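Local coordinates for protein DNA fragmentation factor subunit beta (Mus musculus, PDB 1V0D) that cleaves chromosomal DNA as a caspase-activated nuclease, causing DNA fragmentation and chromatin condensation during apoptosis, at residues W144-Y158 / I244-F256. Residues are numbered along the deposited sequence; the frame is centred on the assembly and turned at random.
Sequences WFEGLESRFRNKSGY and INPYGNRESRILF
The aliphatic chain of Arg253 lies across one face of the Trp144 indole. Arg253 CD sits 3.5 Å from the centroid of the six-membered ring of Trp144, over its face, a CH-pi contact. The opposite face carries Lys155 CG, so the ring is sandwiched between two aliphatic chains. CG of Trp144 is anti to the backbone N (chi1 -165°), and this runs the ring into the turn ahead of helix 250-255. There NE1 of Trp144 donates to Pro246 O at 2.6 Å, in the indole plane, with the N-H bent to 146°. Replacing Trp144 by alanine is likely to leave Pro246 O without this donor and to open a gap between Arg253 and Lys155.

The Arg253 chain bends at chi3, and its guanidinium stands nearly upright to the indole, the planes 84° apart. Leu148 CD2 lies over one guanidinium face, 3.4 Å from Arg253 CZ. The ring of Tyr158 crosses the same chain at about a right angle, with CE2 of Tyr158 3.8 Å from CD of Arg253.

The extended Lys155 chain runs along the opposite indole face and on to Tyr247. Lys155 NZ donates a hydrogen bond to Tyr247 O at 2.6 Å, almost in line with the carbonyl bond, and Asp141 forms a salt bridge with the same ammonium. Lys155 CB packs on Tyr247 CD2 at 3.7 Å. The Tyr247 hydroxyl bonds to Phe210 O and Arg212 N, while Ser156 OG bonds to Glu136.

Nearer the solvent, Glu146 CB rests on Arg250 CD. NH2 of Arg250 donates a hydrogen bond to Ala306 O of the second subunit.

Asn249 is the N-cap of helix 250-255, its OD1 accepting from Ser252 N at 3.1 Å. This is a buried packing contact of the DFF40 family region (His-Me finger clan), in which the loop before helix 155-175 meets the N-capped helix after strand 243-244.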
loop_
_atom_site.group_PDB
_atom_site.type_symbol
_atom_site.label_atom_id
_atom_site.label_comp_id
_atom_site.label_asym_id
_atom_site.label_seq_id
_atom_site.Cartn_x
_atom_site.Cartn_y
_atom_site.Cartn_z
ATOM N N TRP A 144 9.252 11.877 -12.963
ATOM C CA TRP A 144 8.885 11.731 -11.561
ATOM C C TRP A 144 7.478 12.288 -11.323
ATOM O O TRP A 144 6.624 11.603 -10.763
ATOM C CB TRP A 144 9.873 12.516 -10.690
ATOM C CG TRP A 144 9.861 12.192 -9.208
ATOM C CD1 TRP A 144 10.583 11.210 -8.573
ATOM C CD2 TRP A 144 9.137 12.885 -8.176
ATOM N NE1 TRP A 144 10.356 11.257 -7.215
ATOM C CE2 TRP A 144 9.474 12.272 -6.943
ATOM C CE3 TRP A 144 8.234 13.963 -8.172
ATOM C CZ2 TRP A 144 8.944 12.702 -5.721
ATOM C CZ3 TRP A 144 7.703 14.392 -6.950
ATOM C CH2 TRP A 144 8.062 13.761 -5.745
ATOM N N PHE A 145 7.240 13.521 -11.768
ATOM C CA PHE A 145 5.955 14.194 -11.560
ATOM C C PHE A 145 4.713 13.722 -12.308
ATOM O O PHE A 145 3.651 14.337 -12.177
ATOM C CB PHE A 145 6.107 15.695 -11.814
ATOM C CG PHE A 145 7.113 16.364 -10.925
ATOM C CD1 PHE A 145 8.477 16.143 -11.104
ATOM C CD2 PHE A 145 6.697 17.218 -9.908
ATOM C CE1 PHE A 145 9.411 16.767 -10.285
ATOM C CE2 PHE A 145 7.622 17.848 -9.082
ATOM C CZ PHE A 145 8.980 17.622 -9.270
ATOM N N GLU A 146 4.817 12.649 -13.085
ATOM C CA GLU A 146 3.652 12.163 -13.827
ATOM C C GLU A 146 2.430 11.866 -12.968
ATOM O O GLU A 146 2.431 10.934 -12.163
ATOM C CB GLU A 146 3.997 10.898 -14.607
ATOM C CG GLU A 146 4.818 11.133 -15.853
ATOM C CD GLU A 146 5.179 9.830 -16.542
ATOM O OE1 GLU A 146 4.241 9.051 -16.854
ATOM O OE2 GLU A 146 6.394 9.589 -16.764
ATOM N N GLY A 147 1.381 12.656 -13.144
ATOM C CA GLY A 147 0.169 12.411 -12.391
ATOM C C GLY A 147 -0.080 13.396 -11.278
ATOM O O GLY A 147 -1.171 13.436 -10.698
ATOM N N LEU A 148 0.934 14.196 -10.976
ATOM C CA LEU A 148 0.807 15.181 -9.920
ATOM C C LEU A 148 0.292 16.466 -10.527
ATOM O O LEU A 148 0.673 16.822 -11.643
ATOM C CB LEU A 148 2.163 15.429 -9.264
ATOM C CG LEU A 148 2.907 14.180 -8.805
ATOM C CD1 LEU A 148 4.208 14.575 -8.145
ATOM C CD2 LEU A 148 2.034 13.399 -7.856
ATOM N N GLU A 149 -0.573 17.159 -9.791
ATOM C CA GLU A 149 -1.129 18.419 -10.263
ATOM C C GLU A 149 0.013 19.316 -10.740
ATOM O O GLU A 149 1.186 18.988 -10.562
ATOM C CB GLU A 149 -1.918 19.091 -9.140
ATOM C CG GLU A 149 -2.994 18.190 -8.560
ATOM C CD GLU A 149 -3.930 18.911 -7.602
ATOM O OE1 GLU A 149 -3.450 19.488 -6.599
ATOM O OE2 GLU A 149 -5.155 18.897 -7.854
ATOM N N SER A 150 -0.317 20.448 -11.346
ATOM C CA SER A 150 0.726 21.327 -11.854
ATOM C C SER A 150 1.398 22.170 -10.792
ATOM O O SER A 150 2.585 22.469 -10.907
ATOM C CB SER A 150 0.162 22.227 -12.946
ATOM O OG SER A 150 -0.328 21.439 -14.016
ATOM N N ARG A 151 0.646 22.555 -9.766
ATOM C CA ARG A 151 1.187 23.374 -8.682
ATOM C C ARG A 151 2.514 22.816 -8.172
ATOM O O ARG A 151 3.341 23.558 -7.640
ATOM C CB ARG A 151 0.181 23.442 -7.530
ATOM C CG ARG A 151 -0.255 22.063 -7.076
ATOM C CD ARG A 151 -1.592 22.051 -6.358
ATOM N NE ARG A 151 -1.457 22.164 -4.912
ATOM C CZ ARG A 151 -2.324 21.641 -4.048
ATOM N NH1 ARG A 151 -3.381 20.966 -4.493
ATOM N NH2 ARG A 151 -2.143 21.794 -2.740
ATOM N N PHE A 152 2.718 21.513 -8.349
ATOM C CA PHE A 152 3.940 20.871 -7.885
ATOM C C PHE A 152 5.082 20.962 -8.885
ATOM O O PHE A 152 5.135 20.229 -9.873
ATOM C CB PHE A 152 3.655 19.411 -7.511
ATOM C CG PHE A 152 2.673 19.266 -6.383
ATOM C CD1 PHE A 152 1.556 18.449 -6.511
ATOM C CD2 PHE A 152 2.831 20.000 -5.213
ATOM C CE1 PHE A 152 0.605 18.373 -5.492
ATOM C CE2 PHE A 152 1.889 19.931 -4.192
ATOM C CZ PHE A 152 0.773 19.119 -4.332
ATOM N N ARG A 153 5.997 21.882 -8.603
ATOM C CA ARG A 153 7.163 22.129 -9.440
ATOM C C ARG A 153 8.394 21.422 -8.871
ATOM O O ARG A 153 9.257 20.941 -9.610
ATOM C CB ARG A 153 7.448 23.636 -9.487
ATOM C CG ARG A 153 6.387 24.499 -10.162
ATOM C CD ARG A 153 6.655 24.627 -11.663
ATOM N NE ARG A 153 6.117 23.509 -12.439
ATOM C CZ ARG A 153 6.599 23.108 -13.612
ATOM N NH1 ARG A 153 7.644 23.723 -14.157
ATOM N NH2 ARG A 153 6.028 22.094 -14.251
ATOM N N ASN A 154 8.461 21.367 -7.546
ATOM C CA ASN A 154 9.596 20.784 -6.851
ATOM C C ASN A 154 9.278 19.442 -6.199
ATOM O O ASN A 154 8.143 19.198 -5.801
ATOM C CB ASN A 154 10.071 21.778 -5.785
ATOM C CG ASN A 154 11.418 21.409 -5.209
ATOM O OD1 ASN A 154 11.891 22.013 -4.237
ATOM N ND2 ASN A 154 12.058 20.410 -5.813
ATOM N N LYS A 155 10.280 18.574 -6.090
ATOM C CA LYS A 155 10.088 17.272 -5.453
ATOM C C LYS A 155 9.882 17.418 -3.937
ATOM O O LYS A 155 8.861 16.976 -3.393
ATOM C CB LYS A 155 11.287 16.360 -5.712
ATOM C CG LYS A 155 11.373 15.808 -7.126
ATOM C CD LYS A 155 12.546 14.850 -7.254
ATOM C CE LYS A 155 12.687 14.330 -8.665
ATOM N NZ LYS A 155 13.967 13.588 -8.832
ATOM N N SER A 156 10.855 18.024 -3.257
ATOM C CA SER A 156 10.758 18.232 -1.813
ATOM C C SER A 156 9.393 18.805 -1.506
ATOM O O SER A 156 8.732 18.396 -0.557
ATOM C CB SER A 156 11.822 19.219 -1.323
ATOM O OG SER A 156 13.116 18.645 -1.353
ATOM N N GLY A 157 8.980 19.755 -2.334
ATOM C CA GLY A 157 7.703 20.406 -2.140
ATOM C C GLY A 157 6.542 19.451 -2.133
ATOM O O GLY A 157 5.651 19.562 -1.299
ATOM N N TYR A 158 6.535 18.507 -3.063
ATOM C CA TYR A 158 5.437 17.563 -3.116
ATOM C C TYR A 158 5.460 16.671 -1.884
ATOM O O TYR A 158 4.440 16.523 -1.208
ATOM C CB TYR A 158 5.506 16.702 -4.377
ATOM C CG TYR A 158 4.475 15.598 -4.365
ATOM C CD1 TYR A 158 3.111 15.884 -4.465
ATOM C CD2 TYR A 158 4.854 14.268 -4.176
ATOM C CE1 TYR A 158 2.150 14.864 -4.367
ATOM C CE2 TYR A 158 3.903 13.247 -4.079
ATOM C CZ TYR A 158 2.562 13.552 -4.174
ATOM O OH TYR A 158 1.644 12.543 -4.070
ATOM N N ILE A 244 14.376 3.554 1.299
ATOM C CA ILE A 244 13.652 3.992 0.122
ATOM C C ILE A 244 13.951 5.454 -0.139
ATOM O O ILE A 244 14.042 6.247 0.801
ATOM C CB ILE A 244 12.127 3.825 0.321
ATOM C CG1 ILE A 244 11.390 4.137 -0.987
ATOM C CG2 ILE A 244 11.644 4.748 1.446
ATOM C CD1 ILE A 244 9.880 3.921 -0.919
ATOM N N ASN A 245 14.120 5.809 -1.411
ATOM C CA ASN A 245 14.384 7.197 -1.759
ATOM C C ASN A 245 13.309 7.652 -2.726
ATOM O O ASN A 245 13.474 7.585 -3.945
ATOM C CB ASN A 245 15.772 7.353 -2.383
ATOM C CG ASN A 245 16.188 8.816 -2.523
ATOM O OD1 ASN A 245 17.372 9.148 -2.426
ATOM N ND2 ASN A 245 15.216 9.695 -2.761
ATOM N N PRO A 246 12.184 8.135 -2.188
ATOM C CA PRO A 246 11.066 8.603 -3.015
ATOM C C PRO A 246 11.443 9.701 -4.007
ATOM O O PRO A 246 10.680 9.999 -4.916
ATOM C CB PRO A 246 10.055 9.084 -1.977
ATOM C CG PRO A 246 10.940 9.585 -0.872
ATOM C CD PRO A 246 11.975 8.490 -0.773
ATOM N N TYR A 247 12.621 10.293 -3.839
ATOM C CA TYR A 247 13.039 11.373 -4.723
ATOM C C TYR A 247 13.643 10.988 -6.066
ATOM O O TYR A 247 13.759 11.846 -6.948
ATOM C CB TYR A 247 14.052 12.290 -4.036
ATOM C CG TYR A 247 13.507 13.118 -2.913
ATOM C CD1 TYR A 247 13.424 12.600 -1.620
ATOM C CD2 TYR A 247 13.109 14.434 -3.126
ATOM C CE1 TYR A 247 12.964 13.373 -0.561
ATOM C CE2 TYR A 247 12.646 15.220 -2.072
ATOM C CZ TYR A 247 12.580 14.677 -0.792
ATOM O OH TYR A 247 12.138 15.435 0.259
ATOM N N GLY A 248 14.031 9.737 -6.258
ATOM C CA GLY A 248 14.660 9.442 -7.531
ATOM C C GLY A 248 13.931 8.564 -8.514
ATOM O O GLY A 248 14.575 7.924 -9.347
ATOM N N ASN A 249 12.606 8.564 -8.483
ATOM C CA ASN A 249 11.888 7.662 -9.362
ATOM C C ASN A 249 10.389 7.846 -9.127
ATOM O O ASN A 249 9.953 8.049 -7.994
ATOM C CB ASN A 249 12.343 6.256 -8.982
ATOM C CG ASN A 249 11.725 5.187 -9.803
ATOM O OD1 ASN A 249 10.505 5.084 -9.896
ATOM N ND2 ASN A 249 12.567 4.347 -10.394
ATOM N N ARG A 250 9.599 7.782 -10.194
ATOM C CA ARG A 250 8.153 7.940 -10.075
ATOM C C ARG A 250 7.555 6.804 -9.259
ATOM O O ARG A 250 6.786 7.029 -8.332
ATOM C CB ARG A 250 7.497 7.961 -11.454
ATOM C CG ARG A 250 5.998 7.881 -11.370
ATOM C CD ARG A 250 5.319 7.836 -12.718
ATOM N NE ARG A 250 3.884 7.664 -12.520
ATOM C CZ ARG A 250 3.258 6.489 -12.526
ATOM N NH1 ARG A 250 3.937 5.360 -12.745
ATOM N NH2 ARG A 250 1.957 6.440 -12.258
ATOM N N GLU A 251 7.907 5.577 -9.616
ATOM C CA GLU A 251 7.399 4.411 -8.913
ATOM C C GLU A 251 7.832 4.459 -7.452
ATOM O O GLU A 251 7.116 3.999 -6.557
ATOM C CB GLU A 251 7.928 3.144 -9.573
ATOM C CG GLU A 251 7.423 1.864 -8.949
ATOM C CD GLU A 251 7.702 0.657 -9.826
ATOM O OE1 GLU A 251 7.243 0.660 -10.997
ATOM O OE2 GLU A 251 8.373 -0.287 -9.346
ATOM N N SER A 252 9.012 5.024 -7.222
ATOM C CA SER A 252 9.560 5.159 -5.883
ATOM C C SER A 252 8.699 6.132 -5.077
ATOM O O SER A 252 8.405 5.908 -3.907
ATOM C CB SER A 252 10.989 5.662 -5.989
ATOM O OG SER A 252 11.573 5.809 -4.715
ATOM N N ARG A 253 8.284 7.212 -5.718
ATOM C CA ARG A 253 7.439 8.210 -5.079
ATOM C C ARG A 253 6.098 7.612 -4.628
ATOM O O ARG A 253 5.542 7.982 -3.590
ATOM C CB ARG A 253 7.178 9.340 -6.070
ATOM C CG ARG A 253 6.370 10.506 -5.538
ATOM C CD ARG A 253 5.745 11.259 -6.698
ATOM N NE ARG A 253 4.553 10.558 -7.158
ATOM C CZ ARG A 253 4.042 10.679 -8.375
ATOM N NH1 ARG A 253 4.628 11.473 -9.256
ATOM N NH2 ARG A 253 2.937 10.019 -8.706
ATOM N N ILE A 254 5.582 6.689 -5.430
ATOM C CA ILE A 254 4.302 6.032 -5.167
ATOM C C ILE A 254 4.402 4.950 -4.092
ATOM O O ILE A 254 3.486 4.791 -3.277
ATOM C CB ILE A 254 3.747 5.408 -6.475
ATOM C CG1 ILE A 254 3.397 6.524 -7.454
ATOM C CG2 ILE A 254 2.534 4.526 -6.186
ATOM C CD1 ILE A 254 3.078 6.031 -8.835
ATOM N N LEU A 255 5.497 4.193 -4.102
ATOM C CA LEU A 255 5.682 3.147 -3.106
ATOM C C LEU A 255 5.750 3.777 -1.715
ATOM O O LEU A 255 5.282 3.202 -0.732
ATOM C CB LEU A 255 6.956 2.354 -3.400
ATOM C CG LEU A 255 6.841 1.393 -4.587
ATOM C CD1 LEU A 255 8.210 0.888 -4.966
ATOM C CD2 LEU A 255 5.927 0.232 -4.232
ATOM N N PHE A 256 6.314 4.975 -1.639
ATOM C CA PHE A 256 6.417 5.667 -0.374
ATOM C C PHE A 256 5.013 5.848 0.222
ATOM O O PHE A 256 4.852 6.155 1.403
ATOM C CB PHE A 256 7.108 7.014 -0.595
ATOM C CG PHE A 256 7.647 7.629 0.663
ATOM C CD1 PHE A 256 8.554 6.940 1.450
ATOM C CD2 PHE A 256 7.235 8.893 1.066
ATOM C CE1 PHE A 256 9.035 7.502 2.616
ATOM C CE2 PHE A 256 7.717 9.460 2.237
ATOM C CZ PHE A 256 8.615 8.766 3.009
#